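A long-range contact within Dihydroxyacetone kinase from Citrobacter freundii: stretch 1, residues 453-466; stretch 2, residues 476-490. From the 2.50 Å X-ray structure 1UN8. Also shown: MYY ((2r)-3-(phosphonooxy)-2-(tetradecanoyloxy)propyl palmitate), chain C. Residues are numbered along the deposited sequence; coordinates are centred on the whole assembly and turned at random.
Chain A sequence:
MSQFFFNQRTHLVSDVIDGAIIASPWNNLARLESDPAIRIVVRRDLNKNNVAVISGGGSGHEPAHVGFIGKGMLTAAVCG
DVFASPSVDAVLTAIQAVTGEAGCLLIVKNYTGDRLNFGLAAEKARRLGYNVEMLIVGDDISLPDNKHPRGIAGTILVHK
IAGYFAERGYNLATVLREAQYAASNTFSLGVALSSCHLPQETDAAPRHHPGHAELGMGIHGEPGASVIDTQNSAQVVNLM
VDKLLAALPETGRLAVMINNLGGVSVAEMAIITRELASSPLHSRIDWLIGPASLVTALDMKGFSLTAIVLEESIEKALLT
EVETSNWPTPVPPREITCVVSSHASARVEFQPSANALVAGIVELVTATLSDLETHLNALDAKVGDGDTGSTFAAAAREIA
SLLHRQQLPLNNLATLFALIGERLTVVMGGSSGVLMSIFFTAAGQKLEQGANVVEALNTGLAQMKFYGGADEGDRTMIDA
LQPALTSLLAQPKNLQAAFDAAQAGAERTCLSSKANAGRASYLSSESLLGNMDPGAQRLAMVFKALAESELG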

ATOM      1  N   VAL A 453     -18.793  27.729  44.365  1.00 61.57           N
ATOM      2  CA  VAL A 453     -19.612  27.226  43.271  1.00 61.03           C
ATOM      3  C   VAL A 453     -19.427  27.927  41.934  1.00 60.21           C
ATOM      4  O   VAL A 453     -19.225  27.272  40.918  1.00 60.37           O
ATOM      5  CB  VAL A 453     -21.097  27.256  43.647  1.00 60.65           C
ATOM      6  CG1 VAL A 453     -21.906  26.475  42.631  1.00 60.68           C
ATOM      7  CG2 VAL A 453     -21.279  26.662  45.025  1.00 63.12           C
ATOM      8  N   VAL A 454     -19.496  29.249  41.926  1.00 59.15           N
ATOM      9  CA  VAL A 454     -19.333  29.986  40.684  1.00 59.82           C
ATOM     10  C   VAL A 454     -17.975  29.735  40.034  1.00 58.85           C
ATOM     11  O   VAL A 454     -17.866  29.663  38.814  1.00 58.60           O
ATOM     12  CB  VAL A 454     -19.532  31.504  40.914  1.00 61.08           C
ATOM     13  CG1 VAL A 454     -19.182  32.294  39.659  1.00 60.49           C
ATOM     14  CG2 VAL A 454     -20.977  31.762  41.297  1.00 61.28           C
ATOM     15  N   GLU A 455     -16.937  29.605  40.844  1.00 59.15           N
ATOM     16  CA  GLU A 455     -15.610  29.350  40.301  1.00 60.08           C
ATOM     17  C   GLU A 455     -15.578  27.982  39.640  1.00 58.57           C
ATOM     18  O   GLU A 455     -15.050  27.827  38.536  1.00 57.57           O
ATOM     19  CB  GLU A 455     -14.561  29.409  41.411  1.00 62.82           C
ATOM     20  CG  GLU A 455     -13.608  30.575  41.277  1.00 68.12           C
ATOM     21  CD  GLU A 455     -13.006  30.991  42.606  1.00 71.44           C
ATOM     22  OE1 GLU A 455     -12.297  30.162  43.230  1.00 71.28           O
ATOM     23  OE2 GLU A 455     -13.248  32.155  43.017  1.00 73.30           O
ATOM     24  N   ALA A 456     -16.153  26.997  40.326  1.00 56.68           N
ATOM     25  CA  ALA A 456     -16.188  25.631  39.823  1.00 54.86           C
ATOM     26  C   ALA A 456     -17.000  25.556  38.528  1.00 53.76           C
ATOM     27  O   ALA A 456     -16.590  24.896  37.567  1.00 53.35           O
ATOM     28  CB  ALA A 456     -16.777  24.698  40.888  1.00 54.31           C
ATOM     29  N   LEU A 457     -18.142  26.240  38.508  1.00 51.58           N
ATOM     30  CA  LEU A 457     -19.005  26.250  37.334  1.00 50.38           C
ATOM     31  C   LEU A 457     -18.286  26.847  36.140  1.00 50.05           C
ATOM     32  O   LEU A 457     -18.480  26.404  35.012  1.00 49.26           O
ATOM     33  CB  LEU A 457     -20.289  27.030  37.612  1.00 50.66           C
ATOM     34  CG  LEU A 457     -21.288  26.341  38.548  1.00 50.58           C
ATOM     35  CD1 LEU A 457     -22.489  27.245  38.802  1.00 48.71           C
ATOM     36  CD2 LEU A 457     -21.734  25.020  37.930  1.00 49.31           C
ATOM     37  N   ASN A 458     -17.450  27.849  36.391  1.00 50.35           N
ATOM     38  CA  ASN A 458     -16.690  28.484  35.327  1.00 49.72           C
ATOM     39  C   ASN A 458     -15.606  27.566  34.820  1.00 49.57           C
ATOM     40  O   ASN A 458     -15.292  27.580  33.637  1.00 51.42           O
ATOM     41  CB  ASN A 458     -16.059  29.780  35.810  1.00 52.13           C
ATOM     42  CG  ASN A 458     -16.735  30.999  35.225  1.00 52.81           C
ATOM     43  OD1 ASN A 458     -16.617  31.279  34.032  1.00 53.03           O
ATOM     44  ND2 ASN A 458     -17.463  31.728  36.065  1.00 54.49           N
ATOM     45  N   THR A 459     -15.015  26.774  35.711  1.00 49.34           N
ATOM     46  CA  THR A 459     -13.985  25.837  35.288  1.00 48.60           C
ATOM     47  C   THR A 459     -14.679  24.793  34.414  1.00 47.92           C
ATOM     48  O   THR A 459     -14.127  24.351  33.402  1.00 46.89           O
ATOM     49  CB  THR A 459     -13.312  25.148  36.499  1.00 50.60           C
ATOM     50  OG1 THR A 459     -12.536  26.110  37.221  1.00 50.73           O
ATOM     51  CG2 THR A 459     -12.394  24.012  36.041  1.00 50.39           C
ATOM     52  N   GLY A 460     -15.899  24.422  34.805  1.00 47.58           N
ATOM     53  CA  GLY A 460     -16.667  23.458  34.031  1.00 47.16           C
ATOM     54  C   GLY A 460     -16.867  23.977  32.615  1.00 47.73           C
ATOM     55  O   GLY A 460     -16.701  23.235  31.626  1.00 46.37           O
ATOM     56  N   LEU A 461     -17.219  25.261  32.523  1.00 46.60           N
ATOM     57  CA  LEU A 461     -17.434  25.928  31.242  1.00 46.18           C
ATOM     58  C   LEU A 461     -16.145  25.932  30.425  1.00 45.38           C
ATOM     59  O   LEU A 461     -16.141  25.600  29.244  1.00 44.32           O
ATOM     60  CB  LEU A 461     -17.888  27.365  31.477  1.00 46.35           C
ATOM     61  CG  LEU A 461     -18.117  28.194  30.214  1.00 47.92           C
ATOM     62  CD1 LEU A 461     -19.203  27.560  29.369  1.00 45.49           C
ATOM     63  CD2 LEU A 461     -18.498  29.615  30.607  1.00 49.55           C
ATOM     64  N   ALA A 462     -15.053  26.318  31.074  1.00 45.72           N
ATOM     65  CA  ALA A 462     -13.741  26.374  30.438  1.00 46.19           C
ATOM     66  C   ALA A 462     -13.342  25.023  29.826  1.00 46.12           C
ATOM     67  O   ALA A 462     -12.785  24.965  28.731  1.00 43.92           O
ATOM     68  CB  ALA A 462     -12.690  26.806  31.470  1.00 45.59           C
ATOM     69  N   GLN A 463     -13.621  23.942  30.549  1.00 46.66           N
ATOM     70  CA  GLN A 463     -13.287  22.614  30.063  1.00 47.59           C
ATOM     71  C   GLN A 463     -14.234  22.220  28.935  1.00 48.52           C
ATOM     72  O   GLN A 463     -13.831  21.594  27.955  1.00 48.80           O
ATOM     73  CB  GLN A 463     -13.352  21.604  31.214  1.00 46.94           C
ATOM     74  CG  GLN A 463     -12.275  21.846  32.257  1.00 46.18           C
ATOM     75  CD  GLN A 463     -10.889  21.918  31.629  1.00 46.06           C
ATOM     76  OE1 GLN A 463     -10.344  23.004  31.428  1.00 46.79           O
ATOM     77  NE2 GLN A 463     -10.302  20.754  31.340  1.00 45.17           N
ATOM     78  N   MET A 464     -15.496  22.599  29.068  1.00 48.70           N
ATOM     79  CA  MET A 464     -16.461  22.278  28.039  1.00 49.05           C
ATOM     80  C   MET A 464     -16.012  22.947  26.732  1.00 50.02           C
ATOM     81  O   MET A 464     -16.120  22.367  25.647  1.00 49.94           O
ATOM     82  CB  MET A 464     -17.843  22.764  28.468  1.00 49.78           C
ATOM     83  CG  MET A 464     -18.962  22.381  27.530  1.00 52.04           C
ATOM     84  SD  MET A 464     -20.542  22.347  28.393  1.00 56.97           S
ATOM     85  CE  MET A 464     -20.711  24.066  28.826  1.00 56.09           C
ATOM     86  N   LYS A 465     -15.473  24.156  26.840  1.00 49.85           N
ATOM     87  CA  LYS A 465     -15.020  24.886  25.654  1.00 49.43           C
ATOM     88  C   LYS A 465     -13.766  24.285  25.039  1.00 48.85           C
ATOM     89  O   LYS A 465     -13.644  24.197  23.819  1.00 50.60           O
ATOM     90  CB  LYS A 465     -14.762  26.359  25.996  1.00 49.07           C
ATOM     91  CG  LYS A 465     -16.015  27.113  26.419  1.00 50.28           C
ATOM     92  CD  LYS A 465     -15.702  28.509  26.940  1.00 51.54           C
ATOM     93  CE  LYS A 465     -15.078  29.375  25.863  1.00 52.93           C
ATOM     94  NZ  LYS A 465     -14.954  30.784  26.324  1.00 55.05           N
ATOM     95  N   PHE A 466     -12.833  23.867  25.886  1.00 47.85           N
ATOM     96  CA  PHE A 466     -11.589  23.291  25.407  1.00 45.59           C
ATOM     97  C   PHE A 466     -11.817  22.047  24.551  1.00 44.96           C
ATOM     98  O   PHE A 466     -11.297  21.941  23.444  1.00 42.51           O
ATOM     99  CB  PHE A 466     -10.683  22.925  26.584  1.00 44.83           C
ATOM    100  CG  PHE A 466      -9.366  22.360  26.155  1.00 46.57           C
ATOM    101  CD1 PHE A 466      -8.335  23.204  25.741  1.00 45.89           C
ATOM    102  CD2 PHE A 466      -9.182  20.978  26.082  1.00 46.26           C
ATOM    103  CE1 PHE A 466      -7.136  22.683  25.255  1.00 45.30           C
ATOM    104  CE2 PHE A 466      -7.988  20.443  25.598  1.00 46.31           C
ATOM    105  CZ  PHE A 466      -6.961  21.303  25.182  1.00 46.95           C
ATOM    106  N   THR A 476     -24.309  27.883  20.742  1.00 52.59           N
ATOM    107  CA  THR A 476     -24.531  26.738  21.623  1.00 51.33           C
ATOM    108  C   THR A 476     -24.863  27.293  23.000  1.00 50.84           C
ATOM    109  O   THR A 476     -24.764  28.503  23.222  1.00 51.15           O
ATOM    110  CB  THR A 476     -23.284  25.848  21.754  1.00 50.61           C
ATOM    111  OG1 THR A 476     -22.344  26.463  22.649  1.00 48.71           O
ATOM    112  CG2 THR A 476     -22.637  25.643  20.392  1.00 46.25           C
ATOM    113  N   MET A 477     -25.236  26.418  23.924  1.00 50.39           N
ATOM    114  CA  MET A 477     -25.575  26.859  25.271  1.00 49.75           C
ATOM    115  C   MET A 477     -24.514  27.803  25.857  1.00 49.01           C
ATOM    116  O   MET A 477     -24.808  28.615  26.732  1.00 48.20           O
ATOM    117  CB  MET A 477     -25.757  25.650  26.174  1.00 49.00           C
ATOM    118  CG  MET A 477     -24.511  24.844  26.377  1.00 49.77           C
ATOM    119  SD  MET A 477     -24.929  23.382  27.322  1.00 52.49           S
ATOM    120  CE  MET A 477     -24.889  24.047  28.976  1.00 52.57           C
ATOM    121  N   ILE A 478     -23.287  27.704  25.361  1.00 48.16           N
ATOM    122  CA  ILE A 478     -22.205  28.552  25.837  1.00 48.40           C
ATOM    123  C   ILE A 478     -22.589  30.026  25.740  1.00 48.98           C
ATOM    124  O   ILE A 478     -22.278  30.818  26.636  1.00 49.06           O
ATOM    125  CB  ILE A 478     -20.916  28.327  25.007  1.00 49.98           C
ATOM    126  CG1 ILE A 478     -20.499  26.851  25.069  1.00 50.85           C
ATOM    127  CG2 ILE A 478     -19.794  29.222  25.521  1.00 49.32           C
ATOM    128  CD1 ILE A 478     -20.192  26.351  26.452  1.00 50.12           C
ATOM    129  N   ASP A 479     -23.270  30.391  24.655  1.00 48.42           N
ATOM    130  CA  ASP A 479     -23.675  31.779  24.441  1.00 48.73           C
ATOM    131  C   ASP A 479     -24.525  32.388  25.549  1.00 48.51           C
ATOM    132  O   ASP A 479     -24.596  33.609  25.683  1.00 49.63           O
ATOM    133  CB  ASP A 479     -24.406  31.912  23.111  1.00 49.09           C
ATOM    134  CG  ASP A 479     -23.622  31.321  21.974  1.00 50.32           C
ATOM    135  OD1 ASP A 479     -22.537  31.854  21.674  1.00 53.28           O
ATOM    136  OD2 ASP A 479     -24.080  30.335  21.368  1.00 50.71           O
ATOM    137  N   ALA A 480     -25.167  31.540  26.340  1.00 46.78           N
ATOM    138  CA  ALA A 480     -25.988  32.017  27.435  1.00 46.67           C
ATOM    139  C   ALA A 480     -25.292  31.710  28.764  1.00 46.64           C
ATOM    140  O   ALA A 480     -25.370  32.494  29.710  1.00 47.06           O
ATOM    141  CB  ALA A 480     -27.376  31.347  27.387  1.00 44.49           C
ATOM    142  N   LEU A 481     -24.597  30.576  28.821  1.00 46.59           N
ATOM    143  CA  LEU A 481     -23.916  30.150  30.042  1.00 46.51           C
ATOM    144  C   LEU A 481     -22.792  31.081  30.471  1.00 46.92           C
ATOM    145  O   LEU A 481     -22.756  31.534  31.611  1.00 47.34           O
ATOM    146  CB  LEU A 481     -23.346  28.738  29.874  1.00 44.33           C
ATOM    147  CG  LEU A 481     -23.476  27.743  31.035  1.00 42.32           C
ATOM    148  CD1 LEU A 481     -22.232  26.885  31.060  1.00 41.54           C
ATOM    149  CD2 LEU A 481     -23.654  28.443  32.359  1.00 41.21           C
ATOM    150  N   GLN A 482     -21.871  31.359  29.559  1.00 48.17           N
ATOM    151  CA  GLN A 482     -20.742  32.225  29.874  1.00 50.64           C
ATOM    152  C   GLN A 482     -21.180  33.575  30.429  1.00 49.46           C
ATOM    153  O   GLN A 482     -20.718  33.993  31.486  1.00 48.73           O
ATOM    154  CB  GLN A 482     -19.873  32.436  28.636  1.00 52.72           C
ATOM    155  CG  GLN A 482     -18.603  33.183  28.932  1.00 57.48           C
ATOM    156  CD  GLN A 482     -17.414  32.594  28.210  1.00 61.33           C
ATOM    157  OE1 GLN A 482     -17.343  32.610  26.975  1.00 62.62           O
ATOM    158  NE2 GLN A 482     -16.471  32.057  28.978  1.00 63.58           N
ATOM    159  N   PRO A 483     -22.079  34.276  29.716  1.00 49.64           N
ATOM    160  CA  PRO A 483     -22.547  35.578  30.191  1.00 49.27           C
ATOM    161  C   PRO A 483     -23.038  35.467  31.625  1.00 49.46           C
ATOM    162  O   PRO A 483     -22.685  36.286  32.475  1.00 50.08           O
ATOM    163  CB  PRO A 483     -23.678  35.909  29.219  1.00 48.24           C
ATOM    164  CG  PRO A 483     -23.234  35.265  27.959  1.00 46.42           C
ATOM    165  CD  PRO A 483     -22.726  33.929  28.434  1.00 49.14           C
ATOM    166  N   ALA A 484     -23.838  34.431  31.877  1.00 48.60           N
ATOM    167  CA  ALA A 484     -24.401  34.183  33.198  1.00 48.66           C
ATOM    168  C   ALA A 484     -23.324  33.913  34.234  1.00 48.79           C
ATOM    169  O   ALA A 484     -23.362  34.476  35.330  1.00 49.28           O
ATOM    170  CB  ALA A 484     -25.376  33.010  33.138  1.00 46.52           C
ATOM    171  N   LEU A 485     -22.366  33.055  33.898  1.00 48.82           N
ATOM    172  CA  LEU A 485     -21.307  32.730  34.846  1.00 50.24           C
ATOM    173  C   LEU A 485     -20.409  33.927  35.095  1.00 51.48           C
ATOM    174  O   LEU A 485     -19.834  34.074  36.178  1.00 52.73           O
ATOM    175  CB  LEU A 485     -20.487  31.532  34.362  1.00 48.23           C
ATOM    176  CG  LEU A 485     -21.279  30.217  34.368  1.00 48.03           C
ATOM    177  CD1 LEU A 485     -20.359  29.061  34.057  1.00 48.01           C
ATOM    178  CD2 LEU A 485     -21.938  30.014  35.725  1.00 47.21           C
ATOM    179  N   THR A 486     -20.295  34.794  34.100  1.00 52.00           N
ATOM    180  CA  THR A 486     -19.479  35.980  34.269  1.00 53.27           C
ATOM    181  C   THR A 486     -20.260  36.954  35.149  1.00 55.54           C
ATOM    182  O   THR A 486     -19.698  37.573  36.055  1.00 56.89           O
ATOM    183  CB  THR A 486     -19.160  36.631  32.924  1.00 51.83           C
ATOM    184  OG1 THR A 486     -18.367  35.728  32.146  1.00 51.54           O
ATOM    185  CG2 THR A 486     -18.385  37.913  33.121  1.00 50.09           C
ATOM    186  N   SER A 487     -21.560  37.076  34.896  1.00 55.38           N
ATOM    187  CA  SER A 487     -22.388  37.966  35.695  1.00 56.97           C
ATOM    188  C   SER A 487     -22.267  37.594  37.177  1.00 58.94           C
ATOM    189  O   SER A 487     -22.031  38.456  38.027  1.00 58.69           O
ATOM    190  CB  SER A 487     -23.846  37.868  35.258  1.00 56.25           C
ATOM    191  OG  SER A 487     -24.666  38.728  36.024  1.00 54.39           O
ATOM    192  N   LEU A 488     -22.414  36.305  37.470  1.00 59.53           N
ATOM    193  CA  LEU A 488     -22.336  35.808  38.834  1.00 60.23           C
ATOM    194  C   LEU A 488     -20.960  35.993  39.464  1.00 60.89           C
ATOM    195  O   LEU A 488     -20.846  36.158  40.673  1.00 60.88           O
ATOM    196  CB  LEU A 488     -22.728  34.330  38.866  1.00 60.81           C
ATOM    197  CG  LEU A 488     -24.203  34.053  38.569  1.00 62.30           C
ATOM    198  CD1 LEU A 488     -24.443  32.566  38.389  1.00 63.37           C
ATOM    199  CD2 LEU A 488     -25.048  34.594  39.704  1.00 62.62           C
ATOM    200  N   LEU A 489     -19.919  35.971  38.646  1.00 61.73           N
ATOM    201  CA  LEU A 489     -18.560  36.128  39.148  1.00 62.07           C
ATOM    202  C   LEU A 489     -18.349  37.527  39.721  1.00 63.13           C
ATOM    203  O   LEU A 489     -17.484  37.738  40.571  1.00 63.17           O
ATOM    204  CB  LEU A 489     -17.559  35.868  38.022  1.00 61.92           C
ATOM    205  CG  LEU A 489     -16.178  35.346  38.428  1.00 61.16           C
ATOM    206  CD1 LEU A 489     -16.331  34.099  39.290  1.00 58.88           C
ATOM    207  CD2 LEU A 489     -15.359  35.043  37.177  1.00 60.13           C
ATOM    208  N   ALA A 490     -19.144  38.481  39.248  1.00 63.60           N
ATOM    209  CA  ALA A 490     -19.059  39.856  39.726  1.00 64.23           C
ATOM    210  C   ALA A 490     -20.121  40.097  40.799  1.00 65.34           C
ATOM    211  O   ALA A 490     -19.883  40.803  41.778  1.00 65.68           O
ATOM    212  CB  ALA A 490     -19.251  40.822  38.570  1.00 62.50           C
TER
HETATM  213  C38 MYY C1551     -28.822  18.478  31.268  1.00 54.89           C
HETATM  214  C37 MYY C1551     -29.357  18.096  32.650  1.00 54.34           C
HETATM  215  C36 MYY C1551     -28.539  18.755  33.764  1.00 54.07           C
HETATM  216  C35 MYY C1551     -29.091  18.405  35.148  1.00 53.08           C
HETATM  217  C34 MYY C1551     -28.353  19.175  36.249  1.00 55.95           C
HETATM  218  C33 MYY C1551     -28.878  18.868  37.654  1.00 54.73           C
HETATM  219  C32 MYY C1551     -28.089  19.629  38.726  1.00 55.86           C
HETATM  220  C31 MYY C1551     -28.336  21.138  38.662  1.00 58.34           C
HETATM  221  C30 MYY C1551     -27.286  21.973  39.405  1.00 62.77           C
HETATM  222  C29 MYY C1551     -27.388  21.961  40.934  1.00 64.71           C
HETATM  223  C28 MYY C1551     -26.563  23.114  41.516  1.00 67.48           C
HETATM  224  C27 MYY C1551     -26.634  23.222  43.042  1.00 71.44           C
HETATM  225  C26 MYY C1551     -26.089  24.560  43.554  1.00 74.84           C
HETATM  226  C25 MYY C1551     -26.155  24.637  45.085  1.00 79.73           C
HETATM  227  C24 MYY C1551     -26.464  26.038  45.617  1.00 84.08           C
HETATM  228  C23 MYY C1551     -25.251  26.872  46.055  1.00 88.09           C
HETATM  229  O10 MYY C1551     -24.134  26.669  45.578  1.00 88.68           O
HETATM  230  O8  MYY C1551     -25.439  27.834  46.998  1.00 91.54           O
HETATM  231  C6  MYY C1551     -24.250  28.601  47.264  1.00 96.08           C
HETATM  232  C5  MYY C1551     -24.251  29.876  46.428  1.00 99.92           C
HETATM  233  C4  MYY C1551     -24.191  31.125  47.324  1.00104.11           C
HETATM  234  O6  MYY C1551     -25.095  31.078  48.440  1.00110.36           O
HETATM  235  P   MYY C1551     -26.683  31.361  48.318  1.00112.93           P
HETATM  236  O4  MYY C1551     -27.238  30.427  47.124  1.00112.74           O
HETATM  237  O3  MYY C1551     -27.304  30.770  49.686  1.00112.40           O
HETATM  238  O5  MYY C1551     -27.033  32.791  48.140  1.00112.35           O
HETATM  239  O7  MYY C1551     -25.351  29.855  45.498  1.00 98.18           O
HETATM  240  C7  MYY C1551     -25.123  30.651  44.415  1.00 94.62           C
HETATM  241  O9  MYY C1551     -24.096  31.322  44.322  1.00 96.62           O
HETATM  242  C8  MYY C1551     -26.199  30.716  43.325  1.00 90.22           C
HETATM  243  C9  MYY C1551     -25.638  30.244  41.983  1.00 84.63           C
HETATM  244  C10 MYY C1551     -26.483  29.118  41.380  1.00 80.60           C
HETATM  245  C11 MYY C1551     -25.939  28.649  40.029  1.00 77.49           C
HETATM  246  C12 MYY C1551     -26.760  27.473  39.493  1.00 74.38           C
HETATM  247  C13 MYY C1551     -26.192  26.924  38.183  1.00 72.91           C
HETATM  248  C14 MYY C1551     -26.865  25.583  37.885  1.00 71.59           C
HETATM  249  C15 MYY C1551     -26.252  24.857  36.686  1.00 70.19           C
HETATM  250  C16 MYY C1551     -26.851  25.313  35.355  1.00 68.53           C
HETATM  251  C17 MYY C1551     -26.564  24.260  34.283  1.00 67.01           C
HETATM  252  C18 MYY C1551     -27.528  24.402  33.103  1.00 66.15           C
HETATM  253  C19 MYY C1551     -27.448  23.192  32.169  1.00 63.64           C
HETATM  254  C20 MYY C1551     -28.543  23.246  31.100  1.00 62.52           C

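The two stretches pack as neighbouring helices, nearly antiparallel, with an angle of 153° between their directions. The axes approach to 9.7 Å, and 671 Å² is buried in total.

Most of the contact is apolar. Val-454, Leu-457, Leu-461, Met-464, Ile-478, Leu-481, Leu-485 and Leu-488 are buried, which suits their apolar side chains. Leu-461 is the central knob: its CA-to-CB bond points toward the second helix, and its side chain sits among Ile-478, Leu-481, Gln-482 and Leu-485. Its CD1 lies 3.3 Å from CD1 of Ile-478 and 3.5 Å from CD1 of Leu-481. One turn on, the long, flexible side chain of Met-464 brings CE to 3.3 Å from Ile-478 CD1. The CA-to-CB bond of Leu-485 also points toward its partner helix; its CD2 is 3.9 Å from Leu-457 CB. Leu-485 has the largest area covered by the other stretch, 90 Å². At the other end, Val-454 CG1 lies 3.4 Å from Leu-489 CD1, and its CG2 is 3.9 Å from Leu-488 CB.

Polar contacts are few. Asn-458 ND2 donates a weak hydrogen bond to Leu-485 O (3.3 Å), and another weak one to Val-454 O (3.5 Å) in its own helix. Its CB points sideways, but the amide swings in. Lys-465 packs its CG 4.2 Å from Ile-478 CD1.

Thr-476 OG1 caps Ile-478 N.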